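Local atomic coordinates of 6-phospho-beta-glucosidase BglT (Thermotoga maritima, PDB entry 1UP7), a protein that hydrolyses cellobiose 6'-phosphate to glucose 6-phosphate and glucose, using NAD+ and a manganese ion as cofactors. Residues 262-274 against 284-296. Sequence-based numbering, arbitrary orientation.
Sequences LRAREVMKIEKEL and IPEELTKRGGSMY. With G6P (6-O-phosphono-alpha-D-glucopyranose), chain J; NAD (nicotinamide-adenine-dinucleotide), chain I.
Arg263 and Arg291 illustrate how two arginines from separate segments can share one phosphate. With its chain bent at chi2 (56°), Arg263 sends NE to O2P of G6P at 2.6 Å, nearly straight at 171°, while NH2 bonds O1P and, near the guanidinium plane, the carbonyl O of Lys290 at 3.2 Å. NH1 forms a salt bridge with Glu266 OE2 in the guanidinium plane, which with the phosphate bonds should limit the group's rotation. Arg291 gives NE to O1P and NH2 to O3P, and its NH1 and NH2 both reach NAD O1N, so one guanidinium bridges the sugar phosphate and the cofactor; Gly292 N adds a third donor to O1P. Replacing Arg263 by alanine would probably leave O2P without its nearly straight N-H donor, the Lys290 carbonyl without this partner and Glu266 without its salt bridge.

This phosphate site of a family 4 glycosidase lies between helix 263-278 and the loop leading to helix 296-308. A salt bridge of 3.4 Å joins Glu271 OE2 to Arg291 NH1.

Aliphatic groups of the helix do the packing. Val267 lays its CG1 methyl over the Arg291 guanidinium face, 3.6 Å above its centre, and Ile270 CG2 touches Arg291 CD. Apolar contact proper joins Leu274 CD1 to Leu288 CD1 at 3.8 Å. Leu274 CD2 also lies against CG of Glu287, whose carboxylate pairs with Lys277.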
ATOM      1  N   LEU A 262      19.713  17.217  37.489  1.00 19.33           N
ATOM      2  CA  LEU A 262      18.634  16.540  36.760  1.00 19.79           C
ATOM      3  C   LEU A 262      17.414  17.453  36.639  1.00 19.60           C
ATOM      4  O   LEU A 262      16.991  18.045  37.629  1.00 19.42           O
ATOM      5  CB  LEU A 262      18.221  15.231  37.448  1.00 19.79           C
ATOM      6  CG  LEU A 262      19.193  14.032  37.369  1.00 20.72           C
ATOM      7  CD1 LEU A 262      18.789  12.969  38.363  1.00 20.64           C
ATOM      8  CD2 LEU A 262      19.322  13.445  35.965  1.00 19.35           C
ATOM      9  N   ARG A 263      16.876  17.585  35.432  1.00 19.60           N
ATOM     10  CA  ARG A 263      15.734  18.437  35.213  1.00 20.05           C
ATOM     11  C   ARG A 263      14.637  18.124  36.244  1.00 20.11           C
ATOM     12  O   ARG A 263      14.041  19.033  36.823  1.00 19.76           O
ATOM     13  CB  ARG A 263      15.189  18.215  33.819  1.00 20.16           C
ATOM     14  CG  ARG A 263      14.030  19.122  33.474  1.00 22.28           C
ATOM     15  CD  ARG A 263      14.305  20.647  33.607  1.00 24.01           C
ATOM     16  NE  ARG A 263      13.038  21.379  33.486  1.00 24.54           N
ATOM     17  CZ  ARG A 263      12.826  22.623  33.910  1.00 25.37           C
ATOM     18  NH1 ARG A 263      13.803  23.309  34.490  1.00 23.60           N
ATOM     19  NH2 ARG A 263      11.621  23.179  33.753  1.00 24.74           N
ATOM     20  N   ALA A 264      14.382  16.830  36.480  1.00 20.10           N
ATOM     21  CA  ALA A 264      13.329  16.429  37.410  1.00 20.28           C
ATOM     22  C   ALA A 264      13.516  17.024  38.791  1.00 20.59           C
ATOM     23  O   ALA A 264      12.521  17.366  39.442  1.00 20.60           O
ATOM     24  CB  ALA A 264      13.159  14.873  37.515  1.00 20.34           C
ATOM     25  N   ARG A 265      14.764  17.138  39.252  1.00 20.50           N
ATOM     26  CA  ARG A 265      15.010  17.781  40.527  1.00 21.01           C
ATOM     27  C   ARG A 265      14.796  19.278  40.488  1.00 21.11           C
ATOM     28  O   ARG A 265      14.363  19.830  41.504  1.00 21.16           O
ATOM     29  CB  ARG A 265      16.369  17.430  41.165  1.00 21.47           C
ATOM     30  CG  ARG A 265      16.506  16.003  41.653  1.00 22.04           C
ATOM     31  CD  ARG A 265      17.927  15.604  41.957  1.00 25.06           C
ATOM     32  NE  ARG A 265      18.358  15.983  43.311  1.00 26.12           N
ATOM     33  CZ  ARG A 265      18.262  15.183  44.362  1.00 27.38           C
ATOM     34  NH1 ARG A 265      17.751  13.961  44.220  1.00 27.21           N
ATOM     35  NH2 ARG A 265      18.676  15.588  45.558  1.00 26.95           N
ATOM     36  N   GLU A 266      15.065  19.946  39.359  1.00 21.22           N
ATOM     37  CA  GLU A 266      14.778  21.378  39.366  1.00 21.61           C
ATOM     38  C   GLU A 266      13.275  21.581  39.334  1.00 20.87           C
ATOM     39  O   GLU A 266      12.773  22.427  40.036  1.00 20.93           O
ATOM     40  CB  GLU A 266      15.593  22.231  38.388  1.00 21.95           C
ATOM     41  CG  GLU A 266      15.713  21.783  36.945  1.00 25.16           C
ATOM     42  CD  GLU A 266      16.731  22.669  36.178  1.00 29.84           C
ATOM     43  OE1 GLU A 266      17.703  23.164  36.823  1.00 29.44           O
ATOM     44  OE2 GLU A 266      16.575  22.870  34.940  1.00 30.15           O
ATOM     45  N   VAL A 267      12.560  20.728  38.607  1.00 20.90           N
ATOM     46  CA  VAL A 267      11.107  20.821  38.552  1.00 20.91           C
ATOM     47  C   VAL A 267      10.470  20.595  39.946  1.00 21.28           C
ATOM     48  O   VAL A 267       9.496  21.245  40.281  1.00 21.74           O
ATOM     49  CB  VAL A 267      10.524  19.851  37.558  1.00 20.74           C
ATOM     50  CG1 VAL A 267       9.040  19.797  37.726  1.00 19.52           C
ATOM     51  CG2 VAL A 267      10.929  20.230  36.100  1.00 20.04           C
ATOM     52  N   MET A 268      11.026  19.700  40.760  1.00 21.18           N
ATOM     53  CA  MET A 268      10.525  19.549  42.126  1.00 21.38           C
ATOM     54  C   MET A 268      10.641  20.848  42.907  1.00 21.44           C
ATOM     55  O   MET A 268       9.720  21.184  43.650  1.00 21.63           O
ATOM     56  CB  MET A 268      11.219  18.445  42.942  1.00 21.39           C
ATOM     57  CG  MET A 268      10.934  16.998  42.512  1.00 22.90           C
ATOM     58  SD  MET A 268      12.090  15.864  43.365  1.00 25.84           S
ATOM     59  CE  MET A 268      11.768  14.291  42.544  1.00 23.32           C
ATOM     60  N   LYS A 269      11.776  21.548  42.796  1.00 21.18           N
ATOM     61  CA  LYS A 269      11.929  22.844  43.453  1.00 21.19           C
ATOM     62  C   LYS A 269      10.900  23.843  42.906  1.00 20.75           C
ATOM     63  O   LYS A 269      10.216  24.483  43.688  1.00 20.61           O
ATOM     64  CB  LYS A 269      13.335  23.432  43.305  1.00 21.50           C
ATOM     65  CG  LYS A 269      14.379  22.905  44.287  1.00 24.65           C
ATOM     66  CD  LYS A 269      15.719  22.645  43.550  1.00 27.10           C
ATOM     67  CE  LYS A 269      16.826  22.180  44.479  1.00 27.81           C
ATOM     68  NZ  LYS A 269      17.779  23.305  44.776  1.00 29.02           N
ATOM     69  N   ILE A 270      10.812  23.973  41.583  1.00 20.35           N
ATOM     70  CA  ILE A 270       9.879  24.892  40.954  1.00 20.54           C
ATOM     71  C   ILE A 270       8.451  24.605  41.452  1.00 20.76           C
ATOM     72  O   ILE A 270       7.717  25.513  41.851  1.00 20.45           O
ATOM     73  CB  ILE A 270       9.972  24.729  39.421  1.00 21.03           C
ATOM     74  CG1 ILE A 270      11.235  25.426  38.885  1.00 19.97           C
ATOM     75  CG2 ILE A 270       8.664  25.161  38.715  1.00 20.42           C
ATOM     76  CD1 ILE A 270      11.794  24.698  37.647  1.00 20.05           C
ATOM     77  N   GLU A 271       8.077  23.328  41.436  1.00 20.95           N
ATOM     78  CA  GLU A 271       6.753  22.910  41.849  1.00 21.47           C
ATOM     79  C   GLU A 271       6.444  23.236  43.314  1.00 21.44           C
ATOM     80  O   GLU A 271       5.325  23.639  43.644  1.00 21.64           O
ATOM     81  CB  GLU A 271       6.600  21.423  41.612  1.00 22.38           C
ATOM     82  CG  GLU A 271       5.947  21.109  40.272  1.00 26.06           C
ATOM     83  CD  GLU A 271       5.258  19.758  40.298  1.00 31.84           C
ATOM     84  OE1 GLU A 271       5.107  19.188  41.426  1.00 32.72           O
ATOM     85  OE2 GLU A 271       4.872  19.264  39.193  1.00 33.90           O
ATOM     86  N   LYS A 272       7.425  23.068  44.193  1.00 20.86           N
ATOM     87  CA  LYS A 272       7.208  23.365  45.599  1.00 20.90           C
ATOM     88  C   LYS A 272       6.993  24.858  45.840  1.00 21.21           C
ATOM     89  O   LYS A 272       6.268  25.223  46.774  1.00 21.13           O
ATOM     90  CB  LYS A 272       8.357  22.871  46.493  1.00 21.22           C
ATOM     91  N   GLU A 273       7.641  25.708  45.034  1.00 21.09           N
ATOM     92  CA  GLU A 273       7.438  27.160  45.084  1.00 21.00           C
ATOM     93  C   GLU A 273       6.074  27.539  44.485  1.00 20.34           C
ATOM     94  O   GLU A 273       5.392  28.424  44.989  1.00 20.13           O
ATOM     95  CB  GLU A 273       8.553  27.903  44.338  1.00 21.22           C
ATOM     96  CG  GLU A 273       9.857  28.086  45.113  1.00 23.84           C
ATOM     97  CD  GLU A 273      11.079  28.319  44.200  1.00 27.85           C
ATOM     98  OE1 GLU A 273      10.963  28.209  42.940  1.00 30.25           O
ATOM     99  OE2 GLU A 273      12.179  28.609  44.734  1.00 28.45           O
ATOM    100  N   LEU A 274       5.680  26.877  43.405  1.00 20.18           N
ATOM    101  CA  LEU A 274       4.369  27.124  42.803  1.00 20.09           C
ATOM    102  C   LEU A 274       3.236  26.774  43.788  1.00 20.24           C
ATOM    103  O   LEU A 274       2.311  27.580  44.008  1.00 20.17           O
ATOM    104  CB  LEU A 274       4.222  26.374  41.478  1.00 19.67           C
ATOM    105  CG  LEU A 274       4.928  27.043  40.288  1.00 19.47           C
ATOM    106  CD1 LEU A 274       4.942  26.126  39.090  1.00 19.05           C
ATOM    107  CD2 LEU A 274       4.286  28.374  39.948  1.00 19.86           C
ATOM    108  N   ILE A 284      -2.715  33.853  38.181  1.00 20.91           N
ATOM    109  CA  ILE A 284      -1.672  32.876  37.848  1.00 20.94           C
ATOM    110  C   ILE A 284      -0.277  33.508  37.973  1.00 21.32           C
ATOM    111  O   ILE A 284      -0.019  34.563  37.373  1.00 21.91           O
ATOM    112  CB  ILE A 284      -1.917  32.290  36.439  1.00 21.28           C
ATOM    113  CG1 ILE A 284      -3.314  31.661  36.388  1.00 20.81           C
ATOM    114  CG2 ILE A 284      -0.837  31.245  36.078  1.00 21.21           C
ATOM    115  CD1 ILE A 284      -3.740  31.148  35.038  1.00 22.14           C
ATOM    116  N   PRO A 285       0.616  32.906  38.764  1.00 21.31           N
ATOM    117  CA  PRO A 285       1.938  33.501  38.994  1.00 21.10           C
ATOM    118  C   PRO A 285       2.814  33.367  37.743  1.00 21.30           C
ATOM    119  O   PRO A 285       2.737  32.359  37.007  1.00 21.08           O
ATOM    120  CB  PRO A 285       2.531  32.643  40.123  1.00 21.46           C
ATOM    121  CG  PRO A 285       1.434  31.698  40.568  1.00 20.76           C
ATOM    122  CD  PRO A 285       0.471  31.599  39.439  1.00 21.34           C
ATOM    123  N   GLU A 286       3.668  34.364  37.518  1.00 21.56           N
ATOM    124  CA  GLU A 286       4.567  34.345  36.354  1.00 21.56           C
ATOM    125  C   GLU A 286       5.516  33.139  36.391  1.00 21.15           C
ATOM    126  O   GLU A 286       5.908  32.640  35.336  1.00 21.10           O
ATOM    127  CB  GLU A 286       5.337  35.680  36.220  1.00 22.03           C
ATOM    128  CG  GLU A 286       6.035  35.862  34.861  1.00 22.98           C
ATOM    129  N   GLU A 287       5.854  32.669  37.600  1.00 21.28           N
ATOM    130  CA  GLU A 287       6.756  31.527  37.785  1.00 21.53           C
ATOM    131  C   GLU A 287       6.297  30.232  37.120  1.00 21.79           C
ATOM    132  O   GLU A 287       7.106  29.312  36.951  1.00 22.42           O
ATOM    133  CB  GLU A 287       7.047  31.246  39.263  1.00 22.22           C
ATOM    134  CG  GLU A 287       7.690  29.869  39.478  1.00 23.12           C
ATOM    135  CD  GLU A 287       8.436  29.703  40.793  1.00 26.37           C
ATOM    136  OE1 GLU A 287       8.517  30.657  41.610  1.00 26.74           O
ATOM    137  OE2 GLU A 287       8.958  28.581  41.004  1.00 27.88           O
ATOM    138  N   LEU A 288       5.026  30.141  36.736  1.00 21.89           N
ATOM    139  CA  LEU A 288       4.585  28.983  35.955  1.00 22.09           C
ATOM    140  C   LEU A 288       5.188  28.945  34.533  1.00 22.36           C
ATOM    141  O   LEU A 288       5.100  27.922  33.847  1.00 23.18           O
ATOM    142  CB  LEU A 288       3.051  28.852  35.943  1.00 22.78           C
ATOM    143  CG  LEU A 288       2.390  27.632  35.289  1.00 22.02           C
ATOM    144  CD1 LEU A 288       3.008  26.357  35.795  1.00 22.62           C
ATOM    145  CD2 LEU A 288       0.908  27.622  35.581  1.00 22.50           C
ATOM    146  N   THR A 289       5.843  30.020  34.091  1.00 22.60           N
ATOM    147  CA  THR A 289       6.548  29.968  32.784  1.00 22.86           C
ATOM    148  C   THR A 289       7.903  29.243  32.862  1.00 22.82           C
ATOM    149  O   THR A 289       8.385  28.700  31.850  1.00 22.63           O
ATOM    150  CB  THR A 289       6.729  31.352  32.171  1.00 23.28           C
ATOM    151  OG1 THR A 289       7.274  32.235  33.160  1.00 24.54           O
ATOM    152  CG2 THR A 289       5.362  31.958  31.816  1.00 23.24           C
ATOM    153  N   LYS A 290       8.502  29.225  34.065  1.00 22.63           N
ATOM    154  CA  LYS A 290       9.680  28.385  34.367  1.00 22.51           C
ATOM    155  C   LYS A 290       9.495  26.916  33.973  1.00 23.14           C
ATOM    156  O   LYS A 290      10.472  26.167  33.840  1.00 23.60           O
ATOM    157  CB  LYS A 290       9.991  28.438  35.855  1.00 22.81           C
ATOM    158  CG  LYS A 290      10.700  29.703  36.284  1.00 23.63           C
ATOM    159  CD  LYS A 290      11.360  29.543  37.663  1.00 25.80           C
ATOM    160  CE  LYS A 290      12.766  28.904  37.579  1.00 27.21           C
ATOM    161  NZ  LYS A 290      13.566  29.236  38.826  1.00 28.45           N
ATOM    162  N   ARG A 291       8.239  26.491  33.803  1.00 23.43           N
ATOM    163  CA  ARG A 291       7.952  25.158  33.274  1.00 23.85           C
ATOM    164  C   ARG A 291       7.902  25.215  31.733  1.00 23.89           C
ATOM    165  O   ARG A 291       7.603  26.289  31.163  1.00 24.68           O
ATOM    166  CB  ARG A 291       6.624  24.628  33.844  1.00 24.79           C
ATOM    167  CG  ARG A 291       6.529  24.625  35.401  1.00 24.24           C
ATOM    168  CD  ARG A 291       7.093  23.373  36.112  1.00 24.45           C
ATOM    169  NE  ARG A 291       7.265  22.234  35.221  1.00 26.68           N
ATOM    170  CZ  ARG A 291       6.612  21.075  35.335  1.00 28.08           C
ATOM    171  NH1 ARG A 291       5.742  20.877  36.328  1.00 27.49           N
ATOM    172  NH2 ARG A 291       6.825  20.111  34.443  1.00 26.34           N
ATOM    173  N   GLY A 292       8.226  24.100  31.068  1.00 23.56           N
ATOM    174  CA  GLY A 292       8.351  24.080  29.613  1.00 23.36           C
ATOM    175  C   GLY A 292       7.065  23.601  28.973  1.00 23.79           C
ATOM    176  O   GLY A 292       7.018  23.283  27.767  1.00 25.13           O
ATOM    177  N   GLY A 293       6.000  23.555  29.757  1.00 23.38           N
ATOM    178  CA  GLY A 293       4.755  22.978  29.280  1.00 23.99           C
ATOM    179  C   GLY A 293       3.745  24.035  28.874  1.00 24.78           C
ATOM    180  O   GLY A 293       2.613  23.746  28.447  1.00 25.43           O
ATOM    181  N   SER A 294       4.144  25.280  28.965  1.00 25.00           N
ATOM    182  CA  SER A 294       3.207  26.326  28.625  1.00 26.16           C
ATOM    183  C   SER A 294       2.551  26.197  27.229  1.00 26.45           C
ATOM    184  O   SER A 294       3.114  25.625  26.263  1.00 26.60           O
ATOM    185  CB  SER A 294       3.839  27.697  28.860  1.00 27.20           C
ATOM    186  OG  SER A 294       3.955  27.884  30.282  1.00 30.32           O
ATOM    187  N   MET A 295       1.344  26.749  27.150  1.00 26.54           N
ATOM    188  CA  MET A 295       0.494  26.677  25.975  1.00 26.37           C
ATOM    189  C   MET A 295      -0.084  25.302  25.677  1.00 25.65           C
ATOM    190  O   MET A 295      -0.882  25.129  24.744  1.00 25.85           O
ATOM    191  CB  MET A 295       1.119  27.380  24.771  1.00 27.69           C
ATOM    192  CG  MET A 295       0.752  28.867  24.794  1.00 30.73           C
ATOM    193  SD  MET A 295       1.173  29.813  23.290  1.00 43.39           S
ATOM    194  CE  MET A 295       1.509  28.605  22.149  1.00 38.43           C
ATOM    195  N   TYR A 296       0.263  24.317  26.490  1.00 25.32           N
ATOM    196  CA  TYR A 296      -0.445  23.041  26.441  1.00 25.17           C
ATOM    197  C   TYR A 296      -1.928  23.340  26.655  1.00 24.84           C
ATOM    198  O   TYR A 296      -2.793  22.749  26.001  1.00 25.45           O
ATOM    199  CB  TYR A 296       0.038  22.134  27.570  1.00 26.32           C
ATOM    200  CG  TYR A 296       1.023  21.018  27.191  1.00 29.14           C
ATOM    201  CD1 TYR A 296       2.402  21.226  27.220  1.00 33.26           C
ATOM    202  CD2 TYR A 296       0.576  19.737  26.873  1.00 32.75           C
ATOM    203  CE1 TYR A 296       3.313  20.179  26.899  1.00 34.02           C
ATOM    204  CE2 TYR A 296       1.480  18.698  26.559  1.00 33.49           C
ATOM    205  CZ  TYR A 296       2.827  18.932  26.583  1.00 33.64           C
ATOM    206  OH  TYR A 296       3.706  17.916  26.281  1.00 38.47           O
TER
HETATM  207  C1  G6P J1417       8.271  20.895  26.357  1.00 60.29           C
HETATM  208  C2  G6P J1417       7.710  19.563  25.788  1.00 59.37           C
HETATM  209  C3  G6P J1417       6.843  18.875  26.842  1.00 59.26           C
HETATM  210  C4  G6P J1417       7.734  18.577  28.037  1.00 58.48           C
HETATM  211  C5  G6P J1417       8.227  19.917  28.615  1.00 58.06           C
HETATM  212  C6  G6P J1417       9.165  19.677  29.790  1.00 55.32           C
HETATM  213  O1  G6P J1417       9.155  21.600  25.465  1.00 60.16           O
HETATM  214  O2  G6P J1417       6.932  19.730  24.603  1.00 58.61           O
HETATM  215  O3  G6P J1417       6.197  17.695  26.351  1.00 59.68           O
HETATM  216  O4  G6P J1417       7.049  17.760  28.987  1.00 56.62           O
HETATM  217  O5  G6P J1417       8.943  20.696  27.623  1.00 59.56           O
HETATM  218  O6  G6P J1417       9.069  20.724  30.743  1.00 52.15           O
HETATM  219  P   G6P J1417       9.442  20.468  32.288  1.00 48.03           P
HETATM  220  O1P G6P J1417       9.033  21.722  33.027  1.00 50.36           O
HETATM  221  O2P G6P J1417      10.918  20.222  32.564  1.00 47.42           O
HETATM  222  O3P G6P J1417       8.629  19.292  32.750  1.00 46.24           O
HETATM  223  PA  NAD I1416       3.042  16.189  37.818  1.00 39.58           P
HETATM  224  O1A NAD I1416       4.111  15.433  38.499  1.00 39.58           O
HETATM  225  O2A NAD I1416       2.614  17.504  38.505  1.00 42.49           O
HETATM  226  O5B NAD I1416       1.798  15.153  37.746  1.00 36.88           O
HETATM  227  C5B NAD I1416       0.491  15.642  37.592  1.00 31.06           C
HETATM  228  C4B NAD I1416      -0.435  15.005  38.618  1.00 27.54           C
HETATM  229  O4B NAD I1416      -0.680  13.639  38.291  1.00 29.02           O
HETATM  230  C3B NAD I1416       0.081  15.014  40.052  1.00 26.05           C
HETATM  231  O3B NAD I1416      -0.811  15.795  40.832  1.00 21.96           O
HETATM  232  C2B NAD I1416       0.057  13.546  40.485  1.00 25.76           C
HETATM  233  O2B NAD I1416      -0.382  13.386  41.818  1.00 23.91           O
HETATM  234  C1B NAD I1416      -0.979  12.986  39.528  1.00 26.16           C
HETATM  235  N9A NAD I1416      -0.920  11.542  39.318  1.00 26.81           N
HETATM  236  C8A NAD I1416       0.170  10.693  39.291  1.00 24.99           C
HETATM  237  N7A NAD I1416      -0.309   9.459  39.018  1.00 27.63           N
HETATM  238  C5A NAD I1416      -1.639   9.506  38.821  1.00 25.50           C
HETATM  239  C6A NAD I1416      -2.607   8.551  38.536  1.00 27.10           C
HETATM  240  N6A NAD I1416      -2.297   7.269  38.374  1.00 24.93           N
HETATM  241  N1A NAD I1416      -3.934   8.945  38.423  1.00 26.83           N
HETATM  242  C2A NAD I1416      -4.292  10.270  38.610  1.00 25.65           C
HETATM  243  N3A NAD I1416      -3.329  11.199  38.922  1.00 25.38           N
HETATM  244  C4A NAD I1416      -2.036  10.817  39.025  1.00 26.29           C
HETATM  245  O3  NAD I1416       3.589  16.471  36.331  1.00 39.74           O
HETATM  246  PN  NAD I1416       3.122  17.591  35.285  1.00 36.98           P
HETATM  247  O1N NAD I1416       4.361  18.372  35.044  1.00 41.41           O
HETATM  248  O2N NAD I1416       1.897  18.266  35.656  1.00 39.33           O
HETATM  249  O5D NAD I1416       2.729  16.759  33.977  1.00 39.15           O
HETATM  250  C5D NAD I1416       1.904  15.609  33.971  1.00 36.12           C
HETATM  251  C4D NAD I1416       2.137  14.865  32.647  1.00 37.30           C
HETATM  252  O4D NAD I1416       1.800  15.650  31.503  1.00 36.78           O
HETATM  253  C3D NAD I1416       3.597  14.478  32.456  1.00 35.07           C
HETATM  254  O3D NAD I1416       3.576  13.193  31.912  1.00 35.30           O
HETATM  255  C2D NAD I1416       4.141  15.488  31.451  1.00 35.83           C
HETATM  256  O2D NAD I1416       5.208  15.019  30.645  1.00 33.84           O
HETATM  257  C1D NAD I1416       2.925  15.904  30.655  1.00 37.91           C
HETATM  258  N1N NAD I1416       2.905  17.359  30.484  1.00 43.50           N
HETATM  259  C2N NAD I1416       1.736  17.975  30.873  1.00 44.47           C
HETATM  260  C3N NAD I1416       1.573  19.334  30.768  1.00 47.55           C
HETATM  261  C7N NAD I1416       0.271  19.944  31.233  1.00 50.35           C
HETATM  262  O7N NAD I1416      -0.420  20.929  30.488  1.00 51.89           O
HETATM  263  N7N NAD I1416      -0.245  19.512  32.394  1.00 52.29           N
HETATM  264  C4N NAD I1416       2.641  20.073  30.252  1.00 49.80           C
HETATM  265  C5N NAD I1416       3.842  19.461  29.841  1.00 47.38           C
HETATM  266  C6N NAD I1416       3.962  18.077  29.966  1.00 46.00           C